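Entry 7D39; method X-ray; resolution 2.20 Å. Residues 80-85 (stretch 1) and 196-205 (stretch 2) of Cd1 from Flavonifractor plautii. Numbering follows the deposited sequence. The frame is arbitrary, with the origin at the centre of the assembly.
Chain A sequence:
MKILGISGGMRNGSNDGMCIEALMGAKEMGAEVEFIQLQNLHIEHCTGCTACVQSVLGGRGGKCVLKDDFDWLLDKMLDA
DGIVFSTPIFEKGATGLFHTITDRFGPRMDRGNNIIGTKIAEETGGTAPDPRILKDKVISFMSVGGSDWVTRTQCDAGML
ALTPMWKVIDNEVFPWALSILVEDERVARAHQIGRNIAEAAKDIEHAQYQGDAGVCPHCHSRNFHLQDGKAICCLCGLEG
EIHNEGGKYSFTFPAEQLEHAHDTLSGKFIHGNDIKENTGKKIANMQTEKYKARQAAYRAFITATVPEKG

Stretch 1, residues 80-85: ADGIVF
Stretch 2, residues 196-205: NIAEAAKDIE

Gly82 to Phe85 begin an extended strand that continues beyond Phe85, phi/psi running from -151/155 at Gly82 to -121/115 at Phe85, after a turn-like Asp81 (-82/-26). Against it lies a helix already under way at Asn196 and running to Lys202, nearly antiparallel, at 159° between N-to-C directions, with the axes 8.2 Å apart at closest approach. Register is set where Gly82 CA and Ala201 CA come within 5.5 Å. Helical bonds such as Ala200 N to Asn196 O (2.9 Å) and Ala201 N to Ile197 O (3.1 Å) hold the helix until Asp203 leaves it at -131/84.

No hydrogen bond joins the stretches; the contact is packing. Its first rule is a glycine at the close point: an ideal CB on Gly82 would point at the helix and sit 3.2 Å from Ile197 CG1 and 3.4 Å from Ala201 CB, both tight. Ile197 (chi1 t, chi2 p) and Ala201 together crowd that space. Ile197 CG1 lies 3.8 Å from Ile83 O and Ile197 CG2 3.4 Å from CG2 of Val84 (chi1 t), an apolar pair. Ile83 (m, t) points away. One turn on, small Ala201 puts CB 4.1 Å from Asp81 CB; past Asp203, Ile204 (m, t) brings CD1 to 3.9 Å from Asp81 O. Both carbonyl approaches are van der Waals contacts with aliphatic carbon. Asp81 (chi1 m) satisfies its OD2 elsewhere in the structure.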

ATOM      1  N   ALA A  80      14.674  -1.313   6.823  1.00 35.44           N
ATOM      2  CA  ALA A  80      15.017  -0.225   5.913  1.00 34.23           C
ATOM      3  C   ALA A  80      14.447   1.094   6.415  1.00 33.26           C
ATOM      4  O   ALA A  80      13.355   1.144   6.981  1.00 35.37           O
ATOM      5  CB  ALA A  80      14.485  -0.506   4.506  1.00 28.22           C
ATOM      6  N   ASP A  81      15.203   2.173   6.205  1.00 28.62           N
ATOM      7  CA  ASP A  81      14.684   3.491   6.543  1.00 33.37           C
ATOM      8  C   ASP A  81      13.790   4.037   5.440  1.00 33.16           C
ATOM      9  O   ASP A  81      12.896   4.845   5.715  1.00 29.38           O
ATOM     10  CB  ASP A  81      15.838   4.458   6.824  1.00 40.14           C
ATOM     11  CG  ASP A  81      16.796   3.935   7.895  1.00 38.07           C
ATOM     12  OD1 ASP A  81      16.383   3.771   9.072  1.00 37.13           O
ATOM     13  OD2 ASP A  81      17.973   3.693   7.563  1.00 29.19           O
ATOM     14  N   GLY A  82      14.010   3.597   4.203  1.00 27.17           N
ATOM     15  CA  GLY A  82      13.208   4.012   3.070  1.00 24.98           C
ATOM     16  C   GLY A  82      13.196   2.891   2.053  1.00 30.51           C
ATOM     17  O   GLY A  82      14.103   2.054   2.013  1.00 24.90           O
ATOM     18  N   ILE A  83      12.138   2.869   1.242  1.00 32.26           N
ATOM     19  CA  ILE A  83      11.863   1.769   0.323  1.00 22.70           C
ATOM     20  C   ILE A  83      11.434   2.327  -1.023  1.00 25.64           C
ATOM     21  O   ILE A  83      10.612   3.248  -1.096  1.00 23.84           O
ATOM     22  CB  ILE A  83      10.766   0.824   0.849  1.00 23.90           C
ATOM     23  CG1 ILE A  83      11.125   0.251   2.205  1.00 22.34           C
ATOM     24  CG2 ILE A  83      10.488  -0.285  -0.133  1.00 21.34           C
ATOM     25  CD1 ILE A  83      10.048  -0.646   2.743  1.00 21.82           C
ATOM     26  N   VAL A  84      11.956   1.719  -2.085  1.00 22.20           N
ATOM     27  CA  VAL A  84      11.569   1.995  -3.462  1.00 21.94           C
ATOM     28  C   VAL A  84      11.055   0.688  -4.047  1.00 22.69           C
ATOM     29  O   VAL A  84      11.770  -0.320  -4.061  1.00 21.26           O
ATOM     30  CB  VAL A  84      12.745   2.552  -4.286  1.00 26.29           C
ATOM     31  CG1 VAL A  84      12.285   3.003  -5.647  1.00 24.09           C
ATOM     32  CG2 VAL A  84      13.346   3.704  -3.569  1.00 35.47           C
ATOM     33  N   PHE A  85       9.825   0.682  -4.497  1.00 20.71           N
ATOM     34  CA  PHE A  85       9.135  -0.476  -4.962  1.00 21.85           C
ATOM     35  C   PHE A  85       8.703  -0.268  -6.397  1.00 23.68           C
ATOM     36  O   PHE A  85       7.891   0.574  -6.671  1.00 21.83           O
ATOM     37  CB  PHE A  85       7.920  -0.690  -4.075  1.00 19.71           C
ATOM     38  CG  PHE A  85       7.400  -2.079  -4.058  1.00 19.14           C
ATOM     39  CD1 PHE A  85       6.966  -2.638  -2.894  1.00 21.24           C
ATOM     40  CD2 PHE A  85       7.331  -2.813  -5.198  1.00 19.04           C
ATOM     41  CE1 PHE A  85       6.488  -3.902  -2.872  1.00 18.35           C
ATOM     42  CE2 PHE A  85       6.842  -4.072  -5.182  1.00 18.93           C
ATOM     43  CZ  PHE A  85       6.423  -4.621  -4.028  1.00 20.25           C
ATOM     44  N   ASN A 196      15.293  11.235  -4.151  1.00 28.58           N
ATOM     45  CA  ASN A 196      14.223  11.661  -3.257  1.00 28.62           C
ATOM     46  C   ASN A 196      14.066  10.722  -2.064  1.00 28.07           C
ATOM     47  O   ASN A 196      14.098  11.164  -0.909  1.00 33.33           O
ATOM     48  CB  ASN A 196      12.921  11.772  -4.043  1.00 33.00           C
ATOM     49  CG  ASN A 196      12.958  12.899  -5.029  1.00 28.89           C
ATOM     50  OD1 ASN A 196      13.943  13.617  -5.091  1.00 29.81           O
ATOM     51  ND2 ASN A 196      11.899  13.065  -5.805  1.00 33.31           N
ATOM     52  N   ILE A 197      13.889   9.420  -2.309  1.00 27.55           N
ATOM     53  CA  ILE A 197      13.686   8.522  -1.175  1.00 29.52           C
ATOM     54  C   ILE A 197      14.865   8.611  -0.211  1.00 29.89           C
ATOM     55  O   ILE A 197      14.690   8.538   1.013  1.00 31.28           O
ATOM     56  CB  ILE A 197      13.438   7.076  -1.656  1.00 25.79           C
ATOM     57  CG1 ILE A 197      12.868   6.223  -0.524  1.00 27.06           C
ATOM     58  CG2 ILE A 197      14.707   6.439  -2.138  1.00 27.48           C
ATOM     59  CD1 ILE A 197      11.549   6.731   0.035  1.00 24.99           C
ATOM     60  N   ALA A 198      16.071   8.821  -0.736  1.00 34.11           N
ATOM     61  CA  ALA A 198      17.252   8.899   0.114  1.00 32.20           C
ATOM     62  C   ALA A 198      17.232  10.152   0.980  1.00 32.06           C
ATOM     63  O   ALA A 198      17.481  10.085   2.187  1.00 30.12           O
ATOM     64  CB  ALA A 198      18.519   8.850  -0.743  1.00 35.35           C
ATOM     65  N   GLU A 199      16.952  11.311   0.383  1.00 35.88           N
ATOM     66  CA  GLU A 199      16.875  12.532   1.181  1.00 31.33           C
ATOM     67  C   GLU A 199      15.794  12.402   2.242  1.00 37.80           C
ATOM     68  O   GLU A 199      16.015  12.731   3.411  1.00 37.82           O
ATOM     69  CB  GLU A 199      16.596  13.746   0.296  1.00 36.54           C
ATOM     70  CG  GLU A 199      17.578  13.972  -0.829  1.00 49.36           C
ATOM     71  CD  GLU A 199      18.917  14.442  -0.337  1.00 67.36           C
ATOM     72  OE1 GLU A 199      19.425  13.868   0.647  1.00 70.87           O
ATOM     73  OE2 GLU A 199      19.461  15.400  -0.925  1.00 78.90           O
ATOM     74  N   ALA A 200      14.615  11.909   1.843  1.00 37.65           N
ATOM     75  CA  ALA A 200      13.495  11.780   2.767  1.00 30.62           C
ATOM     76  C   ALA A 200      13.875  10.958   3.982  1.00 31.53           C
ATOM     77  O   ALA A 200      13.515  11.303   5.107  1.00 34.25           O
ATOM     78  CB  ALA A 200      12.303  11.139   2.054  1.00 30.59           C
ATOM     79  N   ALA A 201      14.587   9.851   3.771  1.00 35.52           N
ATOM     80  CA  ALA A 201      14.940   8.960   4.866  1.00 30.17           C
ATOM     81  C   ALA A 201      15.971   9.573   5.799  1.00 38.63           C
ATOM     82  O   ALA A 201      16.087   9.134   6.948  1.00 38.47           O
ATOM     83  CB  ALA A 201      15.455   7.638   4.315  1.00 29.38           C
ATOM     84  N   LYS A 202      16.726  10.568   5.331  1.00 36.14           N
ATOM     85  CA  LYS A 202      17.619  11.298   6.224  1.00 45.15           C
ATOM     86  C   LYS A 202      16.844  11.907   7.384  1.00 52.11           C
ATOM     87  O   LYS A 202      17.225  11.755   8.549  1.00 64.71           O
ATOM     88  CB  LYS A 202      18.365  12.393   5.460  1.00 40.92           C
ATOM     89  CG  LYS A 202      19.573  11.948   4.636  1.00 45.83           C
ATOM     90  CD  LYS A 202      20.388  13.183   4.202  1.00 53.86           C
ATOM     91  CE  LYS A 202      21.007  13.046   2.806  1.00 62.52           C
ATOM     92  NZ  LYS A 202      22.387  12.472   2.790  1.00 66.96           N
ATOM     93  N   ASP A 203      15.749  12.608   7.079  1.00 50.30           N
ATOM     94  CA  ASP A 203      14.903  13.269   8.074  1.00 47.17           C
ATOM     95  C   ASP A 203      13.456  12.871   7.782  1.00 42.29           C
ATOM     96  O   ASP A 203      12.724  13.597   7.109  1.00 39.58           O
ATOM     97  CB  ASP A 203      15.104  14.788   8.025  1.00 50.01           C
ATOM     98  CG  ASP A 203      14.296  15.528   9.080  1.00 54.86           C
ATOM     99  OD1 ASP A 203      14.648  16.685   9.380  1.00 58.49           O
ATOM    100  OD2 ASP A 203      13.313  14.964   9.609  1.00 54.08           O
ATOM    101  N   ILE A 204      13.041  11.708   8.288  1.00 44.09           N
ATOM    102  CA  ILE A 204      11.696  11.225   7.991  1.00 41.82           C
ATOM    103  C   ILE A 204      10.644  12.208   8.484  1.00 44.02           C
ATOM    104  O   ILE A 204       9.578  12.343   7.876  1.00 51.47           O
ATOM    105  CB  ILE A 204      11.488   9.822   8.594  1.00 46.79           C
ATOM    106  CG1 ILE A 204      12.403   8.809   7.912  1.00 44.74           C
ATOM    107  CG2 ILE A 204      10.040   9.384   8.453  1.00 44.50           C
ATOM    108  CD1 ILE A 204      12.323   7.428   8.518  1.00 42.28           C
ATOM    109  N   GLU A 205      10.925  12.920   9.573  1.00 49.11           N
ATOM    110  CA  GLU A 205       9.933  13.830  10.135  1.00 56.05           C
ATOM    111  C   GLU A 205       9.620  14.970   9.176  1.00 57.12           C
ATOM    112  O   GLU A 205       8.452  15.321   8.977  1.00 57.07           O
ATOM    113  CB  GLU A 205      10.430  14.376  11.471  1.00 64.98           C
ATOM    114  CG  GLU A 205       9.364  14.437  12.544  1.00 76.22           C
ATOM    115  CD  GLU A 205       9.943  14.273  13.931  1.00 79.77           C
ATOM    116  OE1 GLU A 205      11.007  14.871  14.200  1.00 80.63           O
ATOM    117  OE2 GLU A 205       9.345  13.530  14.742  1.00 80.69           O
TER